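Local coordinates for protein glycerate dehydrogenase/glyoxylate reductase (Thermus thermophilus, PDB 2CUK) that probably reduces glyoxylate and hydroxypyruvate with a nicotinamide cofactor, as a member of the D-isomer specific 2-hydroxyacid dehydrogenase family, at residues L14-E19 against A293-L298; M1-T6 against R20-E25; M219-I224 against R244-G249. All coordinates share one frame; numbering follows the deposited sequence.

Contact 1 of 3, residues L14-E19 against A293-L298; sequences LDRLRE and AVENLL
Glu-295 OE1 is gripped twice, both times by the guanidinium of Arg-16. The stronger bond runs from Arg-16 NH1 to Glu-295 OE1 at 2.7 Å, with an N-H...O angle of 154°; the second, from NH2 of the same arginine, is weak. OE1 sits at the edge of the guanidinium, near its plane, yet NH1 meets it from above the carboxylate plane, and the two flat groups are turned 64° apart; both N-H groups converge on one oxygen, so the salt bridge is not the bidentate, coplanar kind. The arginine reaches its partner with CG anti to the backbone N and the chain extended as far as NE, while Glu-295 bends at chi2 to bring its carboxylate round. On the way the arginine passes Leu-298, whose CD1 lies 3.5 Å from Arg-16 NE and over one face of the guanidinium; Val-294 CG1 touches Arg-16 CD.

Below this ion pair the contact is apolar and buried. Leu-17 CD2 carries most of it, pressing on Leu-298 CG at 3.4 Å, tighter than ordinary van der Waals contact, and touching Leu-297 CD2 at 3.9 Å. Leu-17 and Val-294 meet tip to tip, CD2 to CG1, and Leu-14 CD2 adds a looser contact with Val-294 CG2 at 4.1 Å.

The axes of helix 15-19 and the 293-298 part of helix 283-301 approach to 10.4 Å and run in the same general direction, 29° apart. Leu-14 also touches Val-5 and Leu-297 touches Val-3, both on strand 2-5, so the two helices pack side by side against one parallel sheet, the layered arrangement of an alpha/beta domain.

Contact 2 of 3, residues M1-T6 against R20-E25; sequences MRVLVT and RGLEVE
Arg-2 lies obliquely across Glu-25 on one face of a parallel strand pair, its chain bent at chi3 (64°) so that NH1 comes 3.2 Å from Glu-25 OE1. That oxygen stands well out of the guanidinium plane and no N-H points at it, so the salt bridge rests on charge alone; a directed hydrogen bond runs from Arg-2 NH2 to Arg-40 O. An alanine in place of Arg-2 would remove both links and would probably loosen the hold on the Glu-25 carboxylate. Leu-4 runs alongside Glu-25, pointing the same way, with Leu-4 CD1 3.7 Å from Glu-25 OE2.

The opposite face carries Val-3 and Val-24, beside which Met-1 CB packs on Leu-22 CD2 at 3.6 Å and Val-5 CG2 meets Val-24 CG1 at 4.1 Å. Four backbone hydrogen bonds join the strands, all straight to within 12° of linear; the central two run from Val-3 N to Glu-23 O and from Glu-25 N to Val-3 O, each 2.8 Å. Gly-21, at positive phi (82°), is the C-prime residue of the Schellman motif that ends helix 15-19 and turns the chain into strand 23-26, completing a parallel beta-alpha-beta unit.

Contact 3 of 3, residues M219-I224 against R244-G249; sequences MKRGAI and RGHLFG
Three hydrogen bonds cross this contact, two of them purely backbone. Gly-222 N gives to His-246 O at 2.7 Å, nearly along the C=O axis, and Phe-248 N gives to Ala-223 O at 2.7 Å in the carbonyl plane, though bent at the hydrogen (139°). The third comes from a side chain: His-246, with CG anti to the backbone N (chi1 -177°), turns its ring back toward the 219-224 segment so that NE2 donates to Met-219 O at 2.7 Å. The oxygen lies near the imidazole plane, whereas NE2 stands above the carbonyl plane.

A water bridges the other side of the ring, accepting from Arg-221 NH1 at 2.9 Å and bonding His-246 ND1. It lies at the edge of the guanidinium; Gly-245 O lies over one face, offset toward its rim and 3.1 Å from Arg-221 CZ. This is a polar contact over the plane, not a hydrogen bond, and the arginine's positive charge would probably be eased by the carbonyl. Water and carbonyl together probably help to place the end of the extended Arg-221 chain.

Apolar contacts lie further in. Leu-247 CD2 touches both Met-219 CE and Ala-223 CB, while Ile-224 and Phe-248 run side by side, with Ile-224 CG1 3.8 Å from Phe-248 CD2; Val-113 of helix 99-114 touches both.

In backbone terms, a type II turn from Lys-220 to Ala-223, with Gly-222 at phi 92°, leads into strand 224-227. The parallel bridge of Ile-224 with Gly-249 then starts two neighbouring strands of the Rossmann-type NAD-binding domain.

Contacts 1 and 2 form one continuous patch, their centres 9 Å apart: helix 15-19 of contact 1 is the connection between the two strands of contact 2. Leu-298 CD2 packs on Leu-22 CD1 at 3.7 Å and Leu-297 CD1 on Val-3 CG1 at 3.7 Å, so the late helix 283-301 covers the sheet that opens the chain. Contact 3 belongs to the other sheet, in the NAD-binding domain, on the opposite side of the chain's centre; its nearest atoms are about 33 Å from either of the others. Along the sequence it is nested within the loop closed by contact 1, which brings the chain back to its first domain.

Contact 1 of 3, residues L14-E19 against A293-L298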
ATOM      1  N   LEU A  14     -22.853  20.980  -0.963  1.00 30.05           N
ATOM      2  CA  LEU A  14     -23.233  22.331  -1.366  1.00 31.84           C
ATOM      3  C   LEU A  14     -24.746  22.527  -1.486  1.00 33.18           C
ATOM      4  O   LEU A  14     -25.245  23.640  -1.307  1.00 32.73           O
ATOM      5  CB  LEU A  14     -22.560  22.693  -2.693  1.00 30.79           C
ATOM      6  CG  LEU A  14     -21.045  22.918  -2.638  1.00 32.19           C
ATOM      7  CD1 LEU A  14     -20.520  23.205  -4.030  1.00 30.74           C
ATOM      8  CD2 LEU A  14     -20.726  24.070  -1.700  1.00 30.32           C
ATOM      9  N   ASP A  15     -25.472  21.451  -1.786  1.00 34.45           N
ATOM     10  CA  ASP A  15     -26.925  21.527  -1.927  1.00 35.64           C
ATOM     11  C   ASP A  15     -27.579  22.149  -0.697  1.00 36.21           C
ATOM     12  O   ASP A  15     -28.642  22.761  -0.795  1.00 35.03           O
ATOM     13  CB  ASP A  15     -27.522  20.137  -2.175  1.00 35.17           C
ATOM     14  CG  ASP A  15     -27.395  19.688  -3.623  1.00 36.65           C
ATOM     15  OD1 ASP A  15     -26.945  20.491  -4.466  1.00 39.19           O
ATOM     16  OD2 ASP A  15     -27.756  18.529  -3.921  1.00 39.53           O
ATOM     17  N   ARG A  16     -26.949  21.987   0.461  1.00 36.36           N
ATOM     18  CA  ARG A  16     -27.488  22.544   1.693  1.00 38.24           C
ATOM     19  C   ARG A  16     -27.556  24.064   1.566  1.00 39.00           C
ATOM     20  O   ARG A  16     -28.532  24.691   1.984  1.00 38.95           O
ATOM     21  CB  ARG A  16     -26.605  22.150   2.877  1.00 40.22           C
ATOM     22  CG  ARG A  16     -27.161  22.560   4.225  1.00 43.28           C
ATOM     23  CD  ARG A  16     -26.239  22.124   5.350  1.00 45.73           C
ATOM     24  NE  ARG A  16     -26.757  22.507   6.660  1.00 47.33           N
ATOM     25  CZ  ARG A  16     -26.124  22.282   7.806  1.00 48.89           C
ATOM     26  NH1 ARG A  16     -24.945  21.674   7.801  1.00 49.36           N
ATOM     27  NH2 ARG A  16     -26.667  22.663   8.957  1.00 48.95           N
ATOM     28  N   LEU A  17     -26.514  24.648   0.980  1.00 38.68           N
ATOM     29  CA  LEU A  17     -26.457  26.097   0.785  1.00 38.33           C
ATOM     30  C   LEU A  17     -27.568  26.534  -0.168  1.00 39.28           C
ATOM     31  O   LEU A  17     -28.229  27.545   0.024  1.00 38.04           O
ATOM     32  CB  LEU A  17     -25.119  26.478   0.150  1.00 36.45           C
ATOM     33  CG  LEU A  17     -23.885  26.232   1.038  1.00 35.35           C
ATOM     34  CD1 LEU A  17     -22.611  26.724   0.360  1.00 33.53           C
ATOM     35  CD2 LEU A  17     -23.947  26.948   2.393  1.00 35.03           C
ATOM     36  N   ARG A  18     -27.714  25.759  -1.263  1.00 40.31           N
ATOM     37  CA  ARG A  18     -28.759  26.066  -2.242  1.00 41.71           C
ATOM     38  C   ARG A  18     -30.160  25.982  -1.614  1.00 42.85           C
ATOM     39  O   ARG A  18     -31.056  26.772  -1.889  1.00 43.19           O
ATOM     40  CB  ARG A  18     -28.634  25.070  -3.410  1.00 40.62           C
ATOM     41  CG  ARG A  18     -27.271  25.122  -4.115  1.00 39.97           C
ATOM     42  CD  ARG A  18     -27.268  24.315  -5.428  1.00 38.07           C
ATOM     43  NE  ARG A  18     -25.974  24.413  -6.120  1.00 37.77           N
ATOM     44  CZ  ARG A  18     -25.039  23.495  -5.809  1.00 36.79           C
ATOM     45  NH1 ARG A  18     -25.297  22.571  -4.899  1.00 36.53           N
ATOM     46  NH2 ARG A  18     -23.858  23.505  -6.437  1.00 36.05           N
ATOM     47  N   GLU A  19     -30.339  24.947  -0.759  1.00 44.09           N
ATOM     48  CA  GLU A  19     -31.591  24.761  -0.024  1.00 46.10           C
ATOM     49  C   GLU A  19     -31.938  25.982   0.841  1.00 47.19           C
ATOM     50  O   GLU A  19     -33.086  26.213   1.219  1.00 48.28           O
ATOM     51  CB  GLU A  19     -31.391  23.574   0.916  1.00 47.35           C
ATOM     52  CG  GLU A  19     -32.115  22.305   0.471  1.00 50.44           C
ATOM     53  CD  GLU A  19     -31.348  21.104   0.977  1.00 52.06           C
ATOM     54  OE1 GLU A  19     -30.659  21.229   1.980  1.00 52.64           O
ATOM     55  OE2 GLU A  19     -31.404  20.059   0.330  1.00 53.27           O
ATOM     56  N   ALA A 293     -16.896  22.432   5.781  1.00 24.36           N
ATOM     57  CA  ALA A 293     -16.715  23.800   5.306  1.00 24.48           C
ATOM     58  C   ALA A 293     -18.093  24.461   5.188  1.00 24.97           C
ATOM     59  O   ALA A 293     -18.280  25.610   5.587  1.00 24.68           O
ATOM     60  CB  ALA A 293     -16.012  23.801   3.957  1.00 23.38           C
ATOM     61  N   VAL A 294     -19.056  23.724   4.645  1.00 24.38           N
ATOM     62  CA  VAL A 294     -20.412  24.239   4.490  1.00 26.12           C
ATOM     63  C   VAL A 294     -21.019  24.586   5.848  1.00 27.24           C
ATOM     64  O   VAL A 294     -21.636  25.641   6.007  1.00 27.59           O
ATOM     65  CB  VAL A 294     -21.307  23.209   3.762  1.00 25.84           C
ATOM     66  CG1 VAL A 294     -22.784  23.553   3.945  1.00 24.83           C
ATOM     67  CG2 VAL A 294     -20.954  23.190   2.288  1.00 26.56           C
ATOM     68  N   GLU A 295     -20.841  23.703   6.826  1.00 27.97           N
ATOM     69  CA  GLU A 295     -21.368  23.934   8.168  1.00 30.34           C
ATOM     70  C   GLU A 295     -20.812  25.239   8.734  1.00 30.21           C
ATOM     71  O   GLU A 295     -21.567  26.107   9.181  1.00 29.93           O
ATOM     72  CB  GLU A 295     -20.992  22.776   9.094  1.00 31.41           C
ATOM     73  CG  GLU A 295     -21.510  22.927  10.517  1.00 37.95           C
ATOM     74  CD  GLU A 295     -23.029  22.975  10.589  1.00 41.45           C
ATOM     75  OE1 GLU A 295     -23.674  22.001  10.146  1.00 45.26           O
ATOM     76  OE2 GLU A 295     -23.578  23.984  11.089  1.00 42.19           O
ATOM     77  N   ASN A 296     -19.488  25.370   8.716  1.00 28.95           N
ATOM     78  CA  ASN A 296     -18.834  26.571   9.218  1.00 29.55           C
ATOM     79  C   ASN A 296     -19.349  27.834   8.524  1.00 29.78           C
ATOM     80  O   ASN A 296     -19.666  28.825   9.183  1.00 30.83           O
ATOM     81  CB  ASN A 296     -17.314  26.460   9.037  1.00 28.88           C
ATOM     82  CG  ASN A 296     -16.650  25.655  10.143  1.00 29.47           C
ATOM     83  OD1 ASN A 296     -16.461  26.145  11.260  1.00 28.82           O
ATOM     84  ND2 ASN A 296     -16.302  24.407   9.841  1.00 29.89           N
ATOM     85  N   LEU A 297     -19.438  27.798   7.198  1.00 29.07           N
ATOM     86  CA  LEU A 297     -19.909  28.957   6.449  1.00 31.01           C
ATOM     87  C   LEU A 297     -21.343  29.328   6.825  1.00 31.94           C
ATOM     88  O   LEU A 297     -21.624  30.488   7.118  1.00 33.26           O
ATOM     89  CB  LEU A 297     -19.799  28.705   4.939  1.00 29.83           C
ATOM     90  CG  LEU A 297     -20.184  29.862   4.008  1.00 29.88           C
ATOM     91  CD1 LEU A 297     -19.403  29.764   2.710  1.00 30.94           C
ATOM     92  CD2 LEU A 297     -21.681  29.843   3.738  1.00 30.57           C
ATOM     93  N   LEU A 298     -22.248  28.352   6.820  1.00 32.22           N
ATOM     94  CA  LEU A 298     -23.636  28.622   7.179  1.00 33.00           C
ATOM     95  C   LEU A 298     -23.728  29.169   8.596  1.00 32.91           C
ATOM     96  O   LEU A 298     -24.496  30.093   8.865  1.00 32.26           O
ATOM     97  CB  LEU A 298     -24.491  27.354   7.066  1.00 34.60           C
ATOM     98  CG  LEU A 298     -25.000  26.994   5.666  1.00 36.98           C
ATOM     99  CD1 LEU A 298     -25.758  25.676   5.715  1.00 36.97           C
ATOM    100  CD2 LEU A 298     -25.904  28.104   5.155  1.00 37.78           C
TER

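Contact 2 of 3, residues M1-T6 against R20-E25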
ATOM      1  N   MET A   1     -27.735  36.775  -1.429  1.00 43.96           N
ATOM      2  CA  MET A   1     -26.389  36.387  -0.920  1.00 43.16           C
ATOM      3  C   MET A   1     -25.760  35.327  -1.816  1.00 41.53           C
ATOM      4  O   MET A   1     -26.351  34.277  -2.067  1.00 41.03           O
ATOM      5  CB  MET A   1     -26.502  35.851   0.510  1.00 46.11           C
ATOM      6  CG  MET A   1     -26.989  36.879   1.523  1.00 49.56           C
ATOM      7  SD  MET A   1     -27.193  36.177   3.172  1.00 54.59           S
ATOM      8  CE  MET A   1     -25.634  36.634   3.945  1.00 54.60           C
ATOM      9  N   ARG A   2     -24.554  35.609  -2.292  1.00 40.09           N
ATOM     10  CA  ARG A   2     -23.846  34.684  -3.163  1.00 37.99           C
ATOM     11  C   ARG A   2     -22.599  34.127  -2.485  1.00 36.43           C
ATOM     12  O   ARG A   2     -21.910  34.834  -1.746  1.00 35.62           O
ATOM     13  CB  ARG A   2     -23.460  35.391  -4.466  1.00 38.36           C
ATOM     14  CG  ARG A   2     -22.753  34.506  -5.483  1.00 39.33           C
ATOM     15  CD  ARG A   2     -22.621  35.211  -6.828  1.00 40.51           C
ATOM     16  NE  ARG A   2     -21.783  36.404  -6.751  1.00 41.44           N
ATOM     17  CZ  ARG A   2     -20.472  36.385  -6.529  1.00 42.76           C
ATOM     18  NH1 ARG A   2     -19.839  35.231  -6.361  1.00 43.99           N
ATOM     19  NH2 ARG A   2     -19.791  37.522  -6.473  1.00 43.87           N
ATOM     20  N   VAL A   3     -22.325  32.851  -2.736  1.00 33.99           N
ATOM     21  CA  VAL A   3     -21.159  32.179  -2.174  1.00 32.48           C
ATOM     22  C   VAL A   3     -20.261  31.702  -3.312  1.00 30.95           C
ATOM     23  O   VAL A   3     -20.739  31.122  -4.289  1.00 30.27           O
ATOM     24  CB  VAL A   3     -21.568  30.956  -1.314  1.00 32.95           C
ATOM     25  CG1 VAL A   3     -20.322  30.209  -0.839  1.00 32.91           C
ATOM     26  CG2 VAL A   3     -22.390  31.415  -0.119  1.00 31.05           C
ATOM     27  N   LEU A   4     -18.963  31.954  -3.185  1.00 29.09           N
ATOM     28  CA  LEU A   4     -18.007  31.544  -4.202  1.00 28.93           C
ATOM     29  C   LEU A   4     -17.149  30.372  -3.731  1.00 28.76           C
ATOM     30  O   LEU A   4     -16.503  30.439  -2.684  1.00 27.90           O
ATOM     31  CB  LEU A   4     -17.101  32.715  -4.587  1.00 27.89           C
ATOM     32  CG  LEU A   4     -15.994  32.406  -5.598  1.00 30.41           C
ATOM     33  CD1 LEU A   4     -16.606  31.893  -6.894  1.00 32.20           C
ATOM     34  CD2 LEU A   4     -15.173  33.653  -5.856  1.00 31.11           C
ATOM     35  N   VAL A   5     -17.165  29.296  -4.512  1.00 28.41           N
ATOM     36  CA  VAL A   5     -16.382  28.101  -4.220  1.00 27.51           C
ATOM     37  C   VAL A   5     -15.366  28.039  -5.357  1.00 27.65           C
ATOM     38  O   VAL A   5     -15.734  27.864  -6.519  1.00 26.73           O
ATOM     39  CB  VAL A   5     -17.266  26.837  -4.228  1.00 28.13           C
ATOM     40  CG1 VAL A   5     -16.471  25.642  -3.717  1.00 27.54           C
ATOM     41  CG2 VAL A   5     -18.504  27.063  -3.370  1.00 26.54           C
ATOM     42  N   THR A   6     -14.091  28.194  -5.012  1.00 26.33           N
ATOM     43  CA  THR A   6     -13.015  28.222  -5.997  1.00 26.43           C
ATOM     44  C   THR A   6     -12.766  26.962  -6.821  1.00 25.71           C
ATOM     45  O   THR A   6     -12.054  27.017  -7.823  1.00 26.77           O
ATOM     46  CB  THR A   6     -11.692  28.634  -5.336  1.00 26.50           C
ATOM     47  OG1 THR A   6     -11.320  27.656  -4.357  1.00 24.03           O
ATOM     48  CG2 THR A   6     -11.847  29.998  -4.659  1.00 27.54           C
ATOM     49  N   ARG A  20     -30.879  26.741   1.197  1.00 47.31           N
ATOM     50  CA  ARG A  20     -31.070  27.875   2.101  1.00 47.19           C
ATOM     51  C   ARG A  20     -31.280  29.173   1.326  1.00 46.97           C
ATOM     52  O   ARG A  20     -31.249  30.260   1.884  1.00 46.59           O
ATOM     53  CB  ARG A  20     -29.823  28.011   2.974  1.00 48.71           C
ATOM     54  CG  ARG A  20     -29.697  26.890   4.017  1.00 49.72           C
ATOM     55  CD  ARG A  20     -30.728  27.019   5.149  1.00 52.38           C
ATOM     56  NE  ARG A  20     -30.532  28.300   5.836  1.00 53.59           N
ATOM     57  CZ  ARG A  20     -31.318  28.615   6.892  1.00 54.23           C
ATOM     58  NH1 ARG A  20     -32.268  27.795   7.326  1.00 54.24           N
ATOM     59  NH2 ARG A  20     -31.123  29.787   7.511  1.00 53.89           N
ATOM     60  N   GLY A  21     -31.493  29.048   0.019  1.00 45.98           N
ATOM     61  CA  GLY A  21     -31.723  30.216  -0.808  1.00 44.63           C
ATOM     62  C   GLY A  21     -30.456  30.932  -1.230  1.00 44.22           C
ATOM     63  O   GLY A  21     -30.515  31.962  -1.902  1.00 43.40           O
ATOM     64  N   LEU A  22     -29.308  30.389  -0.840  1.00 43.66           N
ATOM     65  CA  LEU A  22     -28.030  30.992  -1.194  1.00 42.96           C
ATOM     66  C   LEU A  22     -27.664  30.674  -2.638  1.00 42.08           C
ATOM     67  O   LEU A  22     -27.925  29.577  -3.125  1.00 42.53           O
ATOM     68  CB  LEU A  22     -26.928  30.478  -0.267  1.00 42.99           C
ATOM     69  CG  LEU A  22     -27.039  30.852   1.211  1.00 42.68           C
ATOM     70  CD1 LEU A  22     -26.030  30.054   2.022  1.00 41.90           C
ATOM     71  CD2 LEU A  22     -26.811  32.346   1.374  1.00 41.95           C
ATOM     72  N   GLU A  23     -27.067  31.645  -3.317  1.00 42.48           N
ATOM     73  CA  GLU A  23     -26.637  31.445  -4.678  1.00 42.85           C
ATOM     74  C   GLU A  23     -25.211  30.937  -4.678  1.00 42.27           C
ATOM     75  O   GLU A  23     -24.289  31.598  -4.218  1.00 42.30           O
ATOM     76  CB  GLU A  23     -26.712  32.788  -5.405  1.00 44.47           C
ATOM     77  CG  GLU A  23     -27.899  32.863  -6.366  1.00 49.12           C
ATOM     78  CD  GLU A  23     -27.456  33.509  -7.659  1.00 51.96           C
ATOM     79  OE1 GLU A  23     -26.661  34.438  -7.608  1.00 53.42           O
ATOM     80  OE2 GLU A  23     -27.913  33.075  -8.715  1.00 52.97           O
ATOM     81  N   VAL A  24     -25.018  29.722  -5.180  1.00 40.70           N
ATOM     82  CA  VAL A  24     -23.696  29.106  -5.183  1.00 38.81           C
ATOM     83  C   VAL A  24     -22.983  29.158  -6.530  1.00 38.52           C
ATOM     84  O   VAL A  24     -23.457  28.599  -7.521  1.00 38.45           O
ATOM     85  CB  VAL A  24     -23.774  27.625  -4.738  1.00 39.29           C
ATOM     86  CG1 VAL A  24     -22.371  27.035  -4.636  1.00 38.79           C
ATOM     87  CG2 VAL A  24     -24.495  27.518  -3.406  1.00 39.05           C
ATOM     88  N   GLU A  25     -21.842  29.839  -6.560  1.00 36.87           N
ATOM     89  CA  GLU A  25     -21.024  29.877  -7.761  1.00 36.93           C
ATOM     90  C   GLU A  25     -19.817  28.958  -7.617  1.00 35.60           C
ATOM     91  O   GLU A  25     -18.951  29.133  -6.767  1.00 34.47           O
ATOM     92  CB  GLU A  25     -20.560  31.318  -7.974  1.00 37.59           C
ATOM     93  CG  GLU A  25     -19.964  31.534  -9.367  1.00 40.92           C
ATOM     94  CD  GLU A  25     -19.540  32.981  -9.513  1.00 43.10           C
ATOM     95  OE1 GLU A  25     -20.342  33.858  -9.229  1.00 44.38           O
ATOM     96  OE2 GLU A  25     -18.399  33.216  -9.907  1.00 44.23           O
TER

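Contact 3 of 3, residues M219-I224 against R244-G249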
ATOM      1  N   MET A 219      20.898   9.758   8.174  1.00 16.49           N
ATOM      2  CA  MET A 219      19.986   8.628   8.298  1.00 16.14           C
ATOM      3  C   MET A 219      20.792   7.360   8.011  1.00 16.62           C
ATOM      4  O   MET A 219      21.836   7.421   7.358  1.00 15.87           O
ATOM      5  CB  MET A 219      18.826   8.782   7.305  1.00 16.33           C
ATOM      6  CG  MET A 219      17.832   9.872   7.700  1.00 15.59           C
ATOM      7  SD  MET A 219      16.493  10.133   6.512  1.00 17.72           S
ATOM      8  CE  MET A 219      15.747   8.462   6.473  1.00 14.61           C
ATOM      9  N   LYS A 220      20.341   6.211   8.494  1.00 17.58           N
ATOM     10  CA  LYS A 220      21.158   5.035   8.226  1.00 20.68           C
ATOM     11  C   LYS A 220      21.109   4.602   6.760  1.00 19.66           C
ATOM     12  O   LYS A 220      20.156   4.849   6.041  1.00 16.85           O
ATOM     13  CB  LYS A 220      20.892   3.842   9.212  1.00 26.16           C
ATOM     14  CG  LYS A 220      19.433   3.354   9.307  1.00 28.74           C
ATOM     15  CD  LYS A 220      19.029   2.892  10.742  1.00 30.83           C
ATOM     16  CE  LYS A 220      19.015   1.356  10.898  1.00 30.92           C
ATOM     17  NZ  LYS A 220      18.744   0.940  12.281  1.00 32.74           N
ATOM     18  N   ARG A 221      22.218   4.019   6.307  1.00 17.12           N
ATOM     19  CA  ARG A 221      22.301   3.566   4.922  1.00 16.26           C
ATOM     20  C   ARG A 221      21.259   2.457   4.852  1.00 15.05           C
ATOM     21  O   ARG A 221      21.213   1.587   5.725  1.00 14.26           O
ATOM     22  CB  ARG A 221      23.698   3.012   4.597  1.00 15.04           C
ATOM     23  CG  ARG A 221      23.872   2.592   3.128  1.00 15.55           C
ATOM     24  CD  ARG A 221      25.248   1.980   2.849  1.00 14.82           C
ATOM     25  NE  ARG A 221      25.342   1.463   1.483  1.00 14.46           N
ATOM     26  CZ  ARG A 221      25.728   2.167   0.419  1.00 18.53           C
ATOM     27  NH1 ARG A 221      26.079   3.444   0.537  1.00 15.59           N
ATOM     28  NH2 ARG A 221      25.742   1.592  -0.778  1.00 17.77           N
ATOM     29  N   GLY A 222      20.408   2.502   3.831  1.00 14.27           N
ATOM     30  CA  GLY A 222      19.367   1.499   3.711  1.00 14.64           C
ATOM     31  C   GLY A 222      18.067   1.926   4.377  1.00 14.80           C
ATOM     32  O   GLY A 222      17.150   1.118   4.525  1.00 16.14           O
ATOM     33  N   ALA A 223      17.983   3.191   4.782  1.00 14.27           N
ATOM     34  CA  ALA A 223      16.778   3.712   5.424  1.00 14.99           C
ATOM     35  C   ALA A 223      15.792   4.226   4.376  1.00 14.05           C
ATOM     36  O   ALA A 223      16.157   4.434   3.225  1.00 13.20           O
ATOM     37  CB  ALA A 223      17.138   4.840   6.387  1.00 14.98           C
ATOM     38  N   ILE A 224      14.543   4.417   4.790  1.00 13.18           N
ATOM     39  CA  ILE A 224      13.498   4.928   3.909  1.00 12.91           C
ATOM     40  C   ILE A 224      12.963   6.250   4.462  1.00 14.06           C
ATOM     41  O   ILE A 224      12.744   6.381   5.666  1.00 13.36           O
ATOM     42  CB  ILE A 224      12.298   3.958   3.815  1.00 12.66           C
ATOM     43  CG1 ILE A 224      12.722   2.649   3.143  1.00 12.94           C
ATOM     44  CG2 ILE A 224      11.162   4.623   3.033  1.00 10.30           C
ATOM     45  CD1 ILE A 224      11.630   1.585   3.150  1.00 14.20           C
ATOM     46  N   ARG A 244      20.800   7.785  -4.605  1.00 17.44           N
ATOM     47  CA  ARG A 244      21.630   7.047  -5.546  1.00 20.62           C
ATOM     48  C   ARG A 244      22.277   5.807  -4.945  1.00 21.17           C
ATOM     49  O   ARG A 244      22.516   4.835  -5.657  1.00 22.22           O
ATOM     50  CB  ARG A 244      22.680   7.970  -6.172  1.00 22.46           C
ATOM     51  CG  ARG A 244      22.049   9.042  -7.054  1.00 28.47           C
ATOM     52  CD  ARG A 244      23.054   9.742  -7.949  1.00 33.25           C
ATOM     53  NE  ARG A 244      22.452  10.879  -8.650  1.00 37.19           N
ATOM     54  CZ  ARG A 244      21.524  10.781  -9.598  1.00 37.87           C
ATOM     55  NH1 ARG A 244      21.077   9.590  -9.977  1.00 40.01           N
ATOM     56  NH2 ARG A 244      21.038  11.877 -10.165  1.00 37.62           N
ATOM     57  N   GLY A 245      22.534   5.818  -3.638  1.00 20.79           N
ATOM     58  CA  GLY A 245      23.145   4.656  -3.014  1.00 19.12           C
ATOM     59  C   GLY A 245      23.055   4.566  -1.495  1.00 18.83           C
ATOM     60  O   GLY A 245      23.211   3.485  -0.925  1.00 21.36           O
ATOM     61  N   HIS A 246      22.803   5.688  -0.833  1.00 15.65           N
ATOM     62  CA  HIS A 246      22.713   5.699   0.623  1.00 15.27           C
ATOM     63  C   HIS A 246      21.362   5.199   1.144  1.00 15.20           C
ATOM     64  O   HIS A 246      21.301   4.214   1.881  1.00 16.52           O
ATOM     65  CB  HIS A 246      22.984   7.111   1.153  1.00 15.36           C
ATOM     66  CG  HIS A 246      22.983   7.201   2.645  1.00 17.64           C
ATOM     67  ND1 HIS A 246      23.860   6.488   3.434  1.00 15.97           N
ATOM     68  CD2 HIS A 246      22.196   7.904   3.496  1.00 16.64           C
ATOM     69  CE1 HIS A 246      23.615   6.748   4.706  1.00 18.78           C
ATOM     70  NE2 HIS A 246      22.610   7.603   4.771  1.00 17.54           N
ATOM     71  N   LEU A 247      20.283   5.872   0.755  1.00 14.41           N
ATOM     72  CA  LEU A 247      18.936   5.489   1.194  1.00 14.08           C
ATOM     73  C   LEU A 247      18.348   4.338   0.399  1.00 15.35           C
ATOM     74  O   LEU A 247      18.597   4.210  -0.802  1.00 16.24           O
ATOM     75  CB  LEU A 247      17.985   6.685   1.092  1.00 13.85           C
ATOM     76  CG  LEU A 247      18.268   7.858   2.032  1.00 14.94           C
ATOM     77  CD1 LEU A 247      17.313   9.006   1.724  1.00 15.31           C
ATOM     78  CD2 LEU A 247      18.117   7.399   3.476  1.00 14.51           C
ATOM     79  N   PHE A 248      17.572   3.489   1.070  1.00 13.37           N
ATOM     80  CA  PHE A 248      16.931   2.376   0.383  1.00 14.47           C
ATOM     81  C   PHE A 248      15.947   2.995  -0.610  1.00 14.48           C
ATOM     82  O   PHE A 248      15.815   2.531  -1.739  1.00 13.74           O
ATOM     83  CB  PHE A 248      16.155   1.497   1.366  1.00 15.14           C
ATOM     84  CG  PHE A 248      15.447   0.335   0.716  1.00 16.27           C
ATOM     85  CD1 PHE A 248      16.114  -0.862   0.489  1.00 16.51           C
ATOM     86  CD2 PHE A 248      14.116   0.445   0.325  1.00 15.89           C
ATOM     87  CE1 PHE A 248      15.464  -1.940  -0.115  1.00 19.33           C
ATOM     88  CE2 PHE A 248      13.455  -0.622  -0.279  1.00 17.42           C
ATOM     89  CZ  PHE A 248      14.128  -1.816  -0.499  1.00 16.82           C
ATOM     90  N   GLY A 249      15.258   4.049  -0.173  1.00 14.26           N
ATOM     91  CA  GLY A 249      14.288   4.705  -1.034  1.00 14.78           C
ATOM     92  C   GLY A 249      13.484   5.792  -0.346  1.00 15.83           C
ATOM     93  O   GLY A 249      13.723   6.117   0.821  1.00 14.71           O
TER
HETATM   94  O   HOH W   1      26.322   5.486   2.515  1.00 12.79           O